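Local coordinates for protein aromatic-amino-acid transaminase TyrB (Burkholderia cenocepacia K56-2Valvano, PDB 4WD2) that probably catalyses pyridoxal-phosphate-dependent transfer of amino groups between aromatic amino acids and 2-oxo acids, at residues A[114-119]-A[288-293]; A[72-77]-A[105-110]; A[89-94]-A[265-270]; A[153-158]-A[181-186]; A[189-194]-A[220-225]. All coordinates share one frame; numbering follows the deposited sequence. Where two conformers were deposited one is given.

Interaction 1 of 5, residues A[114-119]-A[288-293]; sequences ALKVGA and RSNYSN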
# COMPACT_ATOMS: atom_id res chain seq x y z
N ALA A 114 -2.36 5.52 6.38
CA ALA A 114 -3.27 6.62 6.67
C ALA A 114 -2.50 7.91 6.84
O ALA A 114 -2.93 8.97 6.38
CB ALA A 114 -4.09 6.31 7.91
N LEU A 115 -1.35 7.83 7.51
CA LEU A 115 -0.50 8.99 7.70
C LEU A 115 0.02 9.50 6.35
O LEU A 115 0.06 10.71 6.10
CB LEU A 115 0.66 8.65 8.64
CG LEU A 115 0.31 8.42 10.12
CD1 LEU A 115 1.47 7.74 10.85
CD2 LEU A 115 -0.03 9.73 10.80
N LYS A 116 0.38 8.57 5.48
CA LYS A 116 0.89 8.90 4.15
C LYS A 116 -0.17 9.57 3.29
O LYS A 116 0.10 10.61 2.70
CB LYS A 116 1.41 7.65 3.44
CG LYS A 116 1.87 7.90 2.00
CD LYS A 116 2.98 8.96 1.93
CE LYS A 116 3.63 9.01 0.54
NZ LYS A 116 4.46 10.24 0.41
N VAL A 117 -1.34 8.95 3.18
CA VAL A 117 -2.41 9.49 2.34
C VAL A 117 -2.81 10.86 2.84
O VAL A 117 -2.98 11.80 2.05
CB VAL A 117 -3.64 8.55 2.31
CG1 VAL A 117 -4.84 9.26 1.69
CG2 VAL A 117 -3.32 7.28 1.51
N GLY A 118 -2.93 10.99 4.17
CA GLY A 118 -3.21 12.27 4.79
C GLY A 118 -2.15 13.32 4.49
O GLY A 118 -2.47 14.45 4.13
N ALA A 119 -0.88 12.95 4.66
CA ALA A 119 0.24 13.86 4.37
C ALA A 119 0.25 14.33 2.91
O ALA A 119 0.50 15.51 2.64
CB ALA A 119 1.58 13.18 4.71
N ARG A 288 -4.89 7.07 -5.67
CA ARG A 288 -4.69 6.82 -7.09
C ARG A 288 -3.25 7.09 -7.53
O ARG A 288 -2.73 6.45 -8.44
CB ARG A 288 -5.64 7.67 -7.94
CG ARG A 288 -5.51 7.44 -9.44
CD ARG A 288 -6.32 8.43 -10.28
NE ARG A 288 -6.04 8.25 -11.70
CZ ARG A 288 -6.29 9.16 -12.65
NH1 ARG A 288 -6.83 10.32 -12.32
NH2 ARG A 288 -6.00 8.89 -13.92
N SER A 289 -2.61 8.05 -6.87
CA SER A 289 -1.25 8.45 -7.21
C SER A 289 -0.24 7.53 -6.53
O SER A 289 0.97 7.66 -6.74
CB SER A 289 -1.00 9.91 -6.81
OG SER A 289 -1.04 10.08 -5.40
N ASN A 290 -0.75 6.60 -5.73
CA ASN A 290 0.09 5.77 -4.87
C ASN A 290 -0.03 4.29 -5.22
O ASN A 290 0.81 3.75 -5.94
CB ASN A 290 -0.26 6.02 -3.40
CG ASN A 290 0.76 5.46 -2.44
OD1 ASN A 290 1.51 4.55 -2.77
ND2 ASN A 290 0.80 6.00 -1.22
N TYR A 291 -1.08 3.63 -4.72
CA TYR A 291 -1.23 2.19 -4.93
C TYR A 291 -2.55 1.80 -5.61
O TYR A 291 -2.91 0.62 -5.62
CB TYR A 291 -1.09 1.46 -3.60
CG TYR A 291 -2.02 1.99 -2.54
CD1 TYR A 291 -1.63 3.05 -1.72
CD2 TYR A 291 -3.28 1.45 -2.36
CE1 TYR A 291 -2.48 3.56 -0.76
CE2 TYR A 291 -4.14 1.95 -1.39
CZ TYR A 291 -3.73 3.00 -0.60
OH TYR A 291 -4.57 3.50 0.37
N SER A 292 -3.26 2.79 -6.16
CA SER A 292 -4.50 2.63 -6.94
C SER A 292 -5.73 2.26 -6.11
O SER A 292 -6.78 2.88 -6.26
CB SER A 292 -4.34 1.58 -8.05
OG SER A 292 -3.63 2.09 -9.16
N ASN A 293 -5.60 1.23 -5.28
CA ASN A 293 -6.70 0.76 -4.44
C ASN A 293 -6.17 -0.26 -3.44
O ASN A 293 -5.16 -0.91 -3.71
CB ASN A 293 -7.84 0.18 -5.29
CG ASN A 293 -7.34 -0.70 -6.41
OD1 ASN A 293 -6.98 -1.86 -6.20
ND2 ASN A 293 -7.35 -0.16 -7.63
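Lys116 and Val117, successive residues of helix 110-125, meet Asn290 and Tyr291 of the loop that follows helix 273-288. Helix 110-125 belongs to the large domain of a fold type I aminotransferase, and the contact is buried beside the twofold dimer interface of that fold. Lys116 is the chain to follow. Its CB points toward the loop, and CG lies anti to the backbone N (chi1 176°), next to the carbonyl carbon. From there CG makes the single close approach of this residue to the other segment, 3.9 Å from ND2 of Asn290. A bend at chi2 of 58° then turns CD and CE along the helix, and the chain runs on nearly extended to NZ, which forms a salt bridge with Asp120 one turn later. A long aliphatic shaft with a charged end suits this place: CG lies against the loop amide while the ammonium is paired within its own helix. Asn290 lays its amide nitrogen near that shaft, but ND2 is hydrogen-bonded to OD1 of Asn290 of the second subunit, so the contact lies at the dimer interface itself. The shorter, branched Val117 does the apolar work. It also packs on Leu283, Ala286 and Val287 of helix 273-288, and its chain crosses that of Tyr291 at about a right angle. The methyl reaches the rim of the ring near the ring plane, with CG2 of Val117 4.4 Å from CE1 and 4.1 Å from OH of Tyr291.

Interaction 2 of 5, residues A[72-77]-A[105-110]; sequences PYLPMV and TLQTLG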
# COMPACT_ATOMS: atom_id res chain seq x y z
N PRO A 72 -12.03 -8.93 -7.42
CA PRO A 72 -11.94 -7.73 -8.25
C PRO A 72 -11.33 -6.55 -7.49
O PRO A 72 -11.20 -6.61 -6.26
CB PRO A 72 -13.40 -7.44 -8.60
CG PRO A 72 -14.16 -7.96 -7.43
CD PRO A 72 -13.42 -9.22 -7.03
N TYR A 73 -10.94 -5.52 -8.22
CA TYR A 73 -10.44 -4.30 -7.60
C TYR A 73 -11.50 -3.72 -6.67
O TYR A 73 -12.68 -3.66 -7.03
CB TYR A 73 -10.07 -3.24 -8.65
CG TYR A 73 -8.86 -3.56 -9.51
CD1 TYR A 73 -7.58 -3.55 -8.98
CD2 TYR A 73 -9.01 -3.81 -10.87
CE1 TYR A 73 -6.48 -3.82 -9.76
CE2 TYR A 73 -7.90 -4.08 -11.67
CZ TYR A 73 -6.65 -4.09 -11.10
OH TYR A 73 -5.55 -4.35 -11.87
N LEU A 74 -11.07 -3.31 -5.49
CA LEU A 74 -11.90 -2.52 -4.59
C LEU A 74 -11.91 -1.08 -5.08
O LEU A 74 -11.07 -0.70 -5.90
CB LEU A 74 -11.36 -2.59 -3.15
CG LEU A 74 -11.34 -3.93 -2.41
CD1 LEU A 74 -10.83 -3.75 -0.99
CD2 LEU A 74 -12.72 -4.57 -2.39
N PRO A 75 -12.87 -0.26 -4.60
CA PRO A 75 -12.82 1.19 -4.83
C PRO A 75 -11.53 1.79 -4.27
O PRO A 75 -10.94 1.20 -3.38
CB PRO A 75 -14.03 1.72 -4.06
CG PRO A 75 -14.96 0.56 -3.97
CD PRO A 75 -14.09 -0.65 -3.86
N MET A 76 -11.11 2.95 -4.79
CA MET A 76 -9.93 3.64 -4.26
C MET A 76 -10.00 3.81 -2.74
O MET A 76 -8.99 3.66 -2.05
CB MET A 76 -9.77 5.01 -4.93
CG MET A 76 -9.33 4.93 -6.39
SD MET A 76 -9.21 6.54 -7.20
CE MET A 76 -10.94 6.98 -7.32
N VAL A 77 -11.19 4.09 -2.22
CA VAL A 77 -11.36 4.31 -0.78
C VAL A 77 -11.53 3.00 -0.02
O VAL A 77 -11.65 3.00 1.19
CB VAL A 77 -12.57 5.21 -0.49
CG1 VAL A 77 -12.32 6.61 -1.03
CG2 VAL A 77 -13.84 4.62 -1.09
N THR A 105 -14.15 8.96 5.44
CA THR A 105 -13.36 7.80 5.88
C THR A 105 -13.00 6.85 4.73
O THR A 105 -13.85 6.51 3.90
CB THR A 105 -14.10 7.00 6.96
OG1 THR A 105 -14.31 7.82 8.11
CG2 THR A 105 -13.29 5.76 7.37
N LEU A 106 -11.73 6.44 4.68
CA LEU A 106 -11.30 5.42 3.73
C LEU A 106 -10.39 4.38 4.38
O LEU A 106 -9.75 4.63 5.40
CB LEU A 106 -10.59 6.05 2.53
CG LEU A 106 -9.20 6.65 2.76
CD1 LEU A 106 -8.34 6.50 1.51
CD2 LEU A 106 -9.31 8.11 3.16
N GLN A 107 -10.34 3.21 3.75
CA GLN A 107 -9.47 2.12 4.14
C GLN A 107 -8.03 2.42 3.74
O GLN A 107 -7.77 2.93 2.65
CB GLN A 107 -9.94 0.82 3.48
CG GLN A 107 -9.03 -0.37 3.66
CD GLN A 107 -9.43 -1.51 2.74
OE1 GLN A 107 -10.57 -1.59 2.29
NE2 GLN A 107 -8.48 -2.40 2.44
N THR A 108 -7.09 2.12 4.63
CA THR A 108 -5.68 2.43 4.37
C THR A 108 -4.77 1.24 4.68
O THR A 108 -5.19 0.26 5.30
CB THR A 108 -5.19 3.64 5.21
OG1 THR A 108 -5.22 3.31 6.60
CG2 THR A 108 -6.07 4.87 4.95
N LEU A 109 -3.52 1.36 4.25
CA LEU A 109 -2.53 0.33 4.51
C LEU A 109 -1.90 0.54 5.89
O LEU A 109 -0.82 1.12 6.02
CB LEU A 109 -1.47 0.35 3.41
CG LEU A 109 -2.10 -0.02 2.07
CD1 LEU A 109 -1.34 0.62 0.94
CD2 LEU A 109 -2.14 -1.53 1.93
N GLY A 110 -2.60 0.06 6.91
CA GLY A 110 -2.18 0.25 8.29
C GLY A 110 -2.35 1.70 8.69
O GLY A 110 -2.91 2.51 7.96
O HOH W 1 -6.93 3.03 0.01
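The flat carboxamide of Gln107 meets the segment 72-77 through its oxygen: OE1 stands 3.9 Å from CD1 of Leu74, whose chain crosses it at about a right angle. Both ends of this amide are engaged by the main chain, NE2 giving a hydrogen bond to Gln295 O and OE1 receiving one from Leu79 N, which should fix the rotation of the group. A glutamine fits here because it donates and accepts together, and its chain, with CG anti to the backbone N (chi1 173°) and extended beyond, is long enough to reach both. The other flat group, the Tyr73 ring, leaves the loop in another direction and meets Tyr259 of the second subunit edge-to-face. Its OH is bonded to the cofactor-bearing lysine side chain of that subunit, so the loop also helps build the neighbour's active site, as in aspartate aminotransferase and its close relatives. Strand 103-108 is an outermost strand of the large-domain sheet within this chain, and the loop runs past its outer side. Gln107 N gives a hydrogen bond to Val77 O (2.9 Å, 163° at the hydrogen), tilted 32° from the carbonyl plane. Just beyond it, water 1 donates to both Met76 O and Gln107 O, at 3.0 and 2.8 Å. Beside these polar links the branched Val77 rests on Leu106, CB to CB at 3.7 Å, and Leu106 extends this apolar patch to Leu283 and Val287.

Interaction 3 of 5, residues A[89-94]-A[265-270]; sequences LVFGAD and GLSVVC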
# COMPACT_ATOMS: atom_id res chain seq x y z
N LEU A 89 -16.53 2.62 14.81
CA LEU A 89 -15.65 2.20 15.90
C LEU A 89 -14.87 3.37 16.47
O LEU A 89 -14.74 3.51 17.68
CB LEU A 89 -14.68 1.12 15.41
CG LEU A 89 -13.55 0.76 16.37
CD1 LEU A 89 -14.08 0.08 17.63
CD2 LEU A 89 -12.54 -0.14 15.66
N VAL A 90 -14.33 4.21 15.59
CA VAL A 90 -13.48 5.32 16.01
C VAL A 90 -14.25 6.46 16.67
O VAL A 90 -13.84 6.97 17.71
CB VAL A 90 -12.68 5.89 14.82
CG1 VAL A 90 -11.95 7.17 15.22
CG2 VAL A 90 -11.70 4.85 14.31
N PHE A 91 -15.37 6.87 16.07
CA PHE A 91 -16.09 8.05 16.56
C PHE A 91 -17.27 7.70 17.46
O PHE A 91 -17.81 8.57 18.15
CB PHE A 91 -16.58 8.90 15.38
CG PHE A 91 -15.48 9.49 14.55
CD1 PHE A 91 -14.95 8.79 13.48
CD2 PHE A 91 -14.97 10.75 14.84
CE1 PHE A 91 -13.92 9.32 12.71
CE2 PHE A 91 -13.94 11.29 14.07
CZ PHE A 91 -13.42 10.57 13.01
N GLY A 92 -17.65 6.43 17.46
CA GLY A 92 -18.86 6.01 18.14
C GLY A 92 -20.01 6.08 17.15
O GLY A 92 -20.13 7.04 16.39
N ALA A 93 -20.85 5.05 17.17
CA ALA A 93 -22.00 4.95 16.28
C ALA A 93 -22.89 6.19 16.32
O ALA A 93 -23.41 6.61 15.29
CB ALA A 93 -22.83 3.71 16.63
N ASP A 94 -23.06 6.76 17.51
CA ASP A 94 -24.00 7.87 17.68
C ASP A 94 -23.37 9.25 17.51
O ASP A 94 -23.99 10.27 17.86
CB ASP A 94 -24.66 7.78 19.07
CG ASP A 94 -23.68 8.04 20.21
OD1 ASP A 94 -22.45 8.03 19.98
OD2 ASP A 94 -24.14 8.26 21.35
N GLY A 265 -7.32 2.90 9.04
CA GLY A 265 -8.24 3.85 8.45
C GLY A 265 -7.72 5.28 8.49
O GLY A 265 -6.87 5.62 9.32
N LEU A 266 -8.22 6.10 7.58
CA LEU A 266 -8.00 7.54 7.64
C LEU A 266 -9.35 8.23 7.64
O LEU A 266 -10.17 7.98 6.76
CB LEU A 266 -7.14 8.03 6.47
CG LEU A 266 -6.95 9.55 6.39
CD1 LEU A 266 -6.25 10.09 7.63
CD2 LEU A 266 -6.19 9.94 5.12
N SER A 267 -9.58 9.08 8.63
CA SER A 267 -10.80 9.87 8.67
C SER A 267 -10.47 11.35 8.74
O SER A 267 -9.57 11.76 9.48
CB SER A 267 -11.67 9.47 9.87
OG SER A 267 -12.15 8.15 9.74
N VAL A 268 -11.22 12.14 7.98
CA VAL A 268 -11.09 13.59 8.06
C VAL A 268 -12.45 14.20 8.41
O VAL A 268 -13.45 13.92 7.74
CB VAL A 268 -10.55 14.17 6.74
CG1 VAL A 268 -10.33 15.68 6.86
CG2 VAL A 268 -9.25 13.48 6.35
N VAL A 269 -12.47 15.01 9.46
CA VAL A 269 -13.69 15.67 9.92
C VAL A 269 -13.78 17.06 9.32
O VAL A 269 -12.89 17.88 9.53
CB VAL A 269 -13.73 15.78 11.45
CG1 VAL A 269 -15.05 16.39 11.91
CG2 VAL A 269 -13.50 14.42 12.09
N CYS A 270 -14.85 17.32 8.58
CA CYS A 270 -14.96 18.55 7.79
C CYS A 270 -16.12 19.43 8.23
O CYS A 270 -16.96 19.01 9.02
CB CYS A 270 -15.10 18.21 6.30
SG CYS A 270 -13.82 17.09 5.69
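Helix 80-91 gives out at Phe91, where Gly92 turns the chain aside with a positive phi of 91°, while opposite it the extended strand 264-269 presents Ser267 and Val269, two residues apart, on the same face. Phe91 is the one residue of its segment that reaches both. Its CG lies anti to the carbonyl carbon (chi1 -64°), which sends the ring out from the helix end toward the sheet. The ring meets Ser267 with its edge: CE1 is 3.6 Å from Ser267 CB, which lies close to the ring plane. On the other side of CZ, CE2 approaches CG2 of Val269 to 3.7 Å, obliquely, the two side chains running antiparallel alongside each other. A face of the ring carries CG1 of the preceding residue, Val90, 3.8 Å above the plane and offset toward the rim. This is helix-on-sheet packing within the large domain of fold type I, with Ile103 of the adjoining strand and Val236 and Ala240 of helix 234-241 also packing against the phenyl ring. A broad, wholly apolar side chain suits such a site. Serine is possible at its edge because its OG, though 3.7 Å from CE1 of Phe91, is hydrogen-bonded to Thr105 OG1 of the neighbouring antiparallel strand. The beta-branched Val269 suits an extended strand and offers CG2 to the aromatic ring.

Interaction 4 of 5, residues A[153-158]-A[181-186]; sequences NTYPYY and SIVLLH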
# COMPACT_ATOMS: atom_id res chain seq x y z
N ASN A 153 8.83 19.99 12.70
CA ASN A 153 9.31 20.54 13.95
C ASN A 153 8.77 19.77 15.16
O ASN A 153 7.97 18.84 15.01
CB ASN A 153 8.93 22.02 14.06
CG ASN A 153 9.20 22.79 12.78
OD1 ASN A 153 10.35 23.12 12.47
ND2 ASN A 153 8.14 23.09 12.03
N THR A 154 9.21 20.15 16.35
CA THR A 154 8.77 19.48 17.57
C THR A 154 8.15 20.45 18.56
O THR A 154 8.37 21.66 18.49
CB THR A 154 9.94 18.75 18.26
OG1 THR A 154 10.84 19.71 18.85
CG2 THR A 154 10.71 17.91 17.27
N TYR A 155 7.34 19.92 19.47
CA TYR A 155 6.85 20.67 20.62
C TYR A 155 7.25 19.92 21.89
O TYR A 155 7.44 18.70 21.85
CB TYR A 155 5.33 20.90 20.54
CG TYR A 155 4.49 19.66 20.33
CD1 TYR A 155 4.20 18.80 21.39
CD2 TYR A 155 3.95 19.36 19.08
CE1 TYR A 155 3.42 17.66 21.19
CE2 TYR A 155 3.17 18.22 18.88
CZ TYR A 155 2.91 17.38 19.94
OH TYR A 155 2.16 16.25 19.76
N PRO A 156 7.41 20.64 23.02
CA PRO A 156 7.76 19.96 24.27
C PRO A 156 6.71 18.93 24.65
O PRO A 156 5.52 19.17 24.42
CB PRO A 156 7.80 21.11 25.30
CG PRO A 156 8.04 22.33 24.49
CD PRO A 156 7.37 22.10 23.17
N TYR A 157 7.13 17.80 25.21
CA TYR A 157 6.16 16.78 25.57
C TYR A 157 6.64 15.98 26.77
O TYR A 157 6.17 16.19 27.88
CB TYR A 157 5.87 15.86 24.38
CG TYR A 157 4.66 14.96 24.58
CD1 TYR A 157 3.37 15.43 24.35
CD2 TYR A 157 4.80 13.65 25.00
CE1 TYR A 157 2.26 14.61 24.52
CE2 TYR A 157 3.71 12.83 25.19
CZ TYR A 157 2.44 13.31 24.95
OH TYR A 157 1.34 12.49 25.14
N TYR A 158 7.60 15.09 26.55
CA TYR A 158 8.07 14.24 27.64
C TYR A 158 8.90 15.05 28.62
O TYR A 158 9.68 15.92 28.22
CB TYR A 158 8.88 13.06 27.11
CG TYR A 158 9.42 12.16 28.19
CD1 TYR A 158 8.57 11.30 28.88
CD2 TYR A 158 10.77 12.15 28.52
CE1 TYR A 158 9.06 10.46 29.88
CE2 TYR A 158 11.26 11.32 29.51
CZ TYR A 158 10.40 10.48 30.18
OH TYR A 158 10.90 9.65 31.16
N SER A 181 -1.12 25.27 10.80
CA SER A 181 -0.02 24.41 11.21
C SER A 181 -0.55 23.00 11.48
O SER A 181 -1.59 22.82 12.11
CB SER A 181 0.67 24.96 12.45
OG SER A 181 1.29 26.21 12.19
N ILE A 182 0.17 21.99 10.98
CA ILE A 182 -0.25 20.61 11.16
C ILE A 182 0.36 20.04 12.45
O ILE A 182 1.58 19.97 12.58
CB ILE A 182 0.16 19.73 9.96
CG1 ILE A 182 -0.50 20.26 8.68
CG2 ILE A 182 -0.23 18.28 10.21
CD1 ILE A 182 0.19 19.82 7.40
N VAL A 183 -0.49 19.65 13.39
CA VAL A 183 -0.02 19.18 14.68
C VAL A 183 -0.31 17.69 14.86
O VAL A 183 -1.46 17.30 15.03
CB VAL A 183 -0.65 19.99 15.83
CG1 VAL A 183 -0.05 19.58 17.18
CG2 VAL A 183 -0.45 21.47 15.60
N LEU A 184 0.74 16.87 14.82
CA LEU A 184 0.61 15.43 15.02
C LEU A 184 0.44 15.13 16.50
O LEU A 184 1.29 15.49 17.33
CB LEU A 184 1.83 14.68 14.47
CG LEU A 184 1.77 14.05 13.08
CD1 LEU A 184 3.10 13.38 12.78
CD2 LEU A 184 0.65 13.03 12.96
N LEU A 185 -0.65 14.47 16.84
CA LEU A 185 -0.96 14.17 18.23
C LEU A 185 -1.25 12.69 18.42
O LEU A 185 -2.01 12.10 17.65
CB LEU A 185 -2.15 15.00 18.69
CG LEU A 185 -1.96 16.52 18.56
CD1 LEU A 185 -3.28 17.21 18.31
CD2 LEU A 185 -1.28 17.07 19.82
N HIS A 186 -0.65 12.08 19.45
CA HIS A 186 -1.01 10.73 19.83
C HIS A 186 -2.34 10.80 20.57
O HIS A 186 -2.50 11.59 21.49
CB HIS A 186 0.07 10.10 20.71
CG HIS A 186 1.39 9.93 20.02
ND1 HIS A 186 2.03 8.72 19.92
CD2 HIS A 186 2.20 10.83 19.42
CE1 HIS A 186 3.17 8.87 19.27
NE2 HIS A 186 3.30 10.15 18.96
O HOH W 2 1.22 13.90 20.99
O HOH W 3 -0.50 13.12 23.01
O HOH W 4 -0.52 10.09 23.86
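Tyr155 reaches across to three successive residues, Val183, Leu184 and Leu185, and the way its ring is turned decides what each of them meets. CG sits between the backbone N and the carbonyl carbon (chi1 52°), and from there the phenol extends to the other strand. Its edge faces Leu184: OH donates a 2.7 Å hydrogen bond to Leu184 O, placed in the carbonyl plane with a C=O...donor angle of 155°. The two aliphatic neighbours come at the ring obliquely. Val183 puts CG1 3.9 Å from CE2 of Tyr155, whereas Leu185, crossing the tyrosine at about a right angle, brings CD2 to 3.5 Å from OH. Tyrosine is well suited here, since its ring packs on these branched chains while its hydroxyl satisfies a buried carbonyl. The same hydroxyl accepts from water 2 at 2.8 Å, and that water in turn accepts from His186 N. Farther along, Tyr157 stays apart from the strand and is joined to it by water 3, which donates to its OH and to His186 O at 2.9 Å each. Its ring stacks on His190. The axes of the short segments 153-156 and 182-186 approach to 9.0 Å, at 54°, too far for backbone pairing, because strand 131-135 runs between them. A side chain thus spans a central strand of the twisted, predominantly parallel sheet that marks the large domain of fold type I enzymes.

Interaction 5 of 5, residues A[189-194]-A[220-225]; sequences CHNPTG and MAYQGF
Cys189 and Tyr222 pack closely, side chain on side chain, with CB to CB at 3.7 Å, and the carbonyl oxygen of Cys189 lies 3.6 Å from CD2 of the tyrosine in an oblique approach. The sulfur, anti to its own carbonyl carbon (chi1 -63°), points along the turn from Tyr222 to Phe225, a type II turn with Gly224 at positive phi. There SG of Cys189 comes 3.6 Å from the backbone C of Phe225 and 4.0 Å from its CB. A small, weakly polar thiol lets the two loops come this close. Toward the cofactor the contact is looser, although it too is buried. Asn191 ND2 stands 3.4 Å from Tyr222 OH, the chains crossing obliquely with amide and ring planes 70° apart. What unites these two groups is a shared partner: each is hydrogen-bonded to O3 of the pyridoxal phosphate carried by the modified lysine at position 254, so the tightly packed base holds a tyrosine whose tip serves the cofactor. Pairing an asparagine with a tyrosine at this oxygen is a familiar feature of class I aminotransferases. The peptide bond before Pro192 is cis, which bends the chain just past Asn191. Both loops follow parallel sheet strands, 182-186 and 215-220, at their C-terminal ends; strand 356-358 touches Asn191 and Tyr222, and helix 309-338 packs on the Phe225 ring.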
# COMPACT_ATOMS: atom_id res chain seq x y z
N CYS A 189 -1.88 6.20 24.63
CA CYS A 189 -0.85 5.15 24.55
C CYS A 189 0.37 5.62 23.77
O CYS A 189 0.76 5.01 22.77
CB CYS A 189 -1.44 3.88 23.92
SG CYS A 189 -2.80 3.15 24.89
N HIS A 190 0.95 6.72 24.23
CA HIS A 190 2.03 7.39 23.50
C HIS A 190 3.19 6.46 23.19
O HIS A 190 3.64 5.69 24.04
CB HIS A 190 2.53 8.60 24.29
CG HIS A 190 3.48 9.47 23.52
ND1 HIS A 190 4.85 9.32 23.59
CD2 HIS A 190 3.26 10.50 22.67
CE1 HIS A 190 5.43 10.22 22.81
NE2 HIS A 190 4.49 10.94 22.24
N ASN A 191 3.65 6.53 21.95
CA ASN A 191 4.81 5.78 21.50
C ASN A 191 5.91 6.80 21.21
O ASN A 191 5.76 7.63 20.33
CB ASN A 191 4.45 4.96 20.26
CG ASN A 191 5.59 4.08 19.76
OD1 ASN A 191 6.65 4.03 20.37
ND2 ASN A 191 5.36 3.38 18.66
N PRO A 192 7.04 6.72 21.93
CA PRO A 192 7.56 5.65 22.78
C PRO A 192 7.40 5.80 24.30
O PRO A 192 7.85 4.89 25.00
CB PRO A 192 9.04 5.67 22.44
CG PRO A 192 9.32 7.14 22.29
CD PRO A 192 8.07 7.74 21.68
N THR A 193 6.79 6.87 24.80
CA THR A 193 6.96 7.21 26.22
C THR A 193 5.86 6.70 27.14
O THR A 193 6.07 6.55 28.35
CB THR A 193 7.06 8.73 26.41
OG1 THR A 193 5.78 9.33 26.18
CG2 THR A 193 8.10 9.33 25.47
N GLY A 194 4.68 6.45 26.59
CA GLY A 194 3.55 6.04 27.41
C GLY A 194 2.95 7.19 28.20
O GLY A 194 2.00 7.00 28.98
N MET A 220 -4.04 7.47 16.21
CA MET A 220 -4.59 6.54 17.19
C MET A 220 -4.26 5.11 16.80
O MET A 220 -5.04 4.44 16.13
CB MET A 220 -6.11 6.72 17.32
CG MET A 220 -6.72 5.92 18.47
SD MET A 220 -8.44 6.33 18.77
CE MET A 220 -9.11 6.09 17.12
N ALA A 221 -3.08 4.65 17.21
CA ALA A 221 -2.59 3.36 16.77
C ALA A 221 -2.93 2.24 17.76
O ALA A 221 -2.80 1.06 17.43
CB ALA A 221 -1.08 3.43 16.55
N TYR A 222 -3.40 2.63 18.95
CA TYR A 222 -3.64 1.66 20.02
C TYR A 222 -5.02 1.76 20.66
O TYR A 222 -5.12 1.60 21.87
CB TYR A 222 -2.58 1.81 21.12
CG TYR A 222 -1.19 1.70 20.59
CD1 TYR A 222 -0.60 0.45 20.40
CD2 TYR A 222 -0.47 2.83 20.22
CE1 TYR A 222 0.67 0.34 19.88
CE2 TYR A 222 0.79 2.73 19.70
CZ TYR A 222 1.36 1.48 19.54
OH TYR A 222 2.62 1.37 19.02
N GLN A 223 -6.06 2.04 19.88
CA GLN A 223 -7.40 2.12 20.45
C GLN A 223 -7.75 0.79 21.12
O GLN A 223 -7.80 -0.25 20.47
CB GLN A 223 -8.46 2.46 19.39
CG GLN A 223 -9.83 2.80 20.00
CD GLN A 223 -10.92 3.01 18.96
OE1 GLN A 223 -10.73 2.72 17.77
NE2 GLN A 223 -12.07 3.50 19.40
N GLY A 224 -7.95 0.84 22.43
CA GLY A 224 -8.30 -0.35 23.19
C GLY A 224 -7.26 -0.75 24.21
O GLY A 224 -7.55 -1.55 25.10
N PHE A 225 -6.06 -0.19 24.09
CA PHE A 225 -4.95 -0.56 24.98
C PHE A 225 -4.70 0.38 26.16
O PHE A 225 -3.81 0.12 26.97
CB PHE A 225 -3.65 -0.65 24.18
CG PHE A 225 -3.54 -1.89 23.34
CD1 PHE A 225 -3.21 -3.10 23.92
CD2 PHE A 225 -3.76 -1.83 21.99
CE1 PHE A 225 -3.11 -4.23 23.15
CE2 PHE A 225 -3.66 -2.96 21.21
CZ PHE A 225 -3.33 -4.16 21.78

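Overall arrangement
Interactions 2, 3 and 4 all draw on the eight-stranded sheet, the first two on its antiparallel neighbours 103-108 and 264-269, the last on strands farther across it. Interactions 1 and 2 touch, their centres about 9 Å apart, and both reach the second subunit; interaction 2 is the less buried and adds a backbone bond and a bridging water to its Val77-Leu106 packing, whereas interaction 1 has only side-chain packing across its segments. Interaction 3 is a mainly apolar helix-to-sheet contact with no hydrogen bond across it. Interaction 4 mixes packing with bridging waters and touches interaction 5 through Tyr157 and His190. Interaction 5, closest to the centre of the chain, joins two loops at the cofactor.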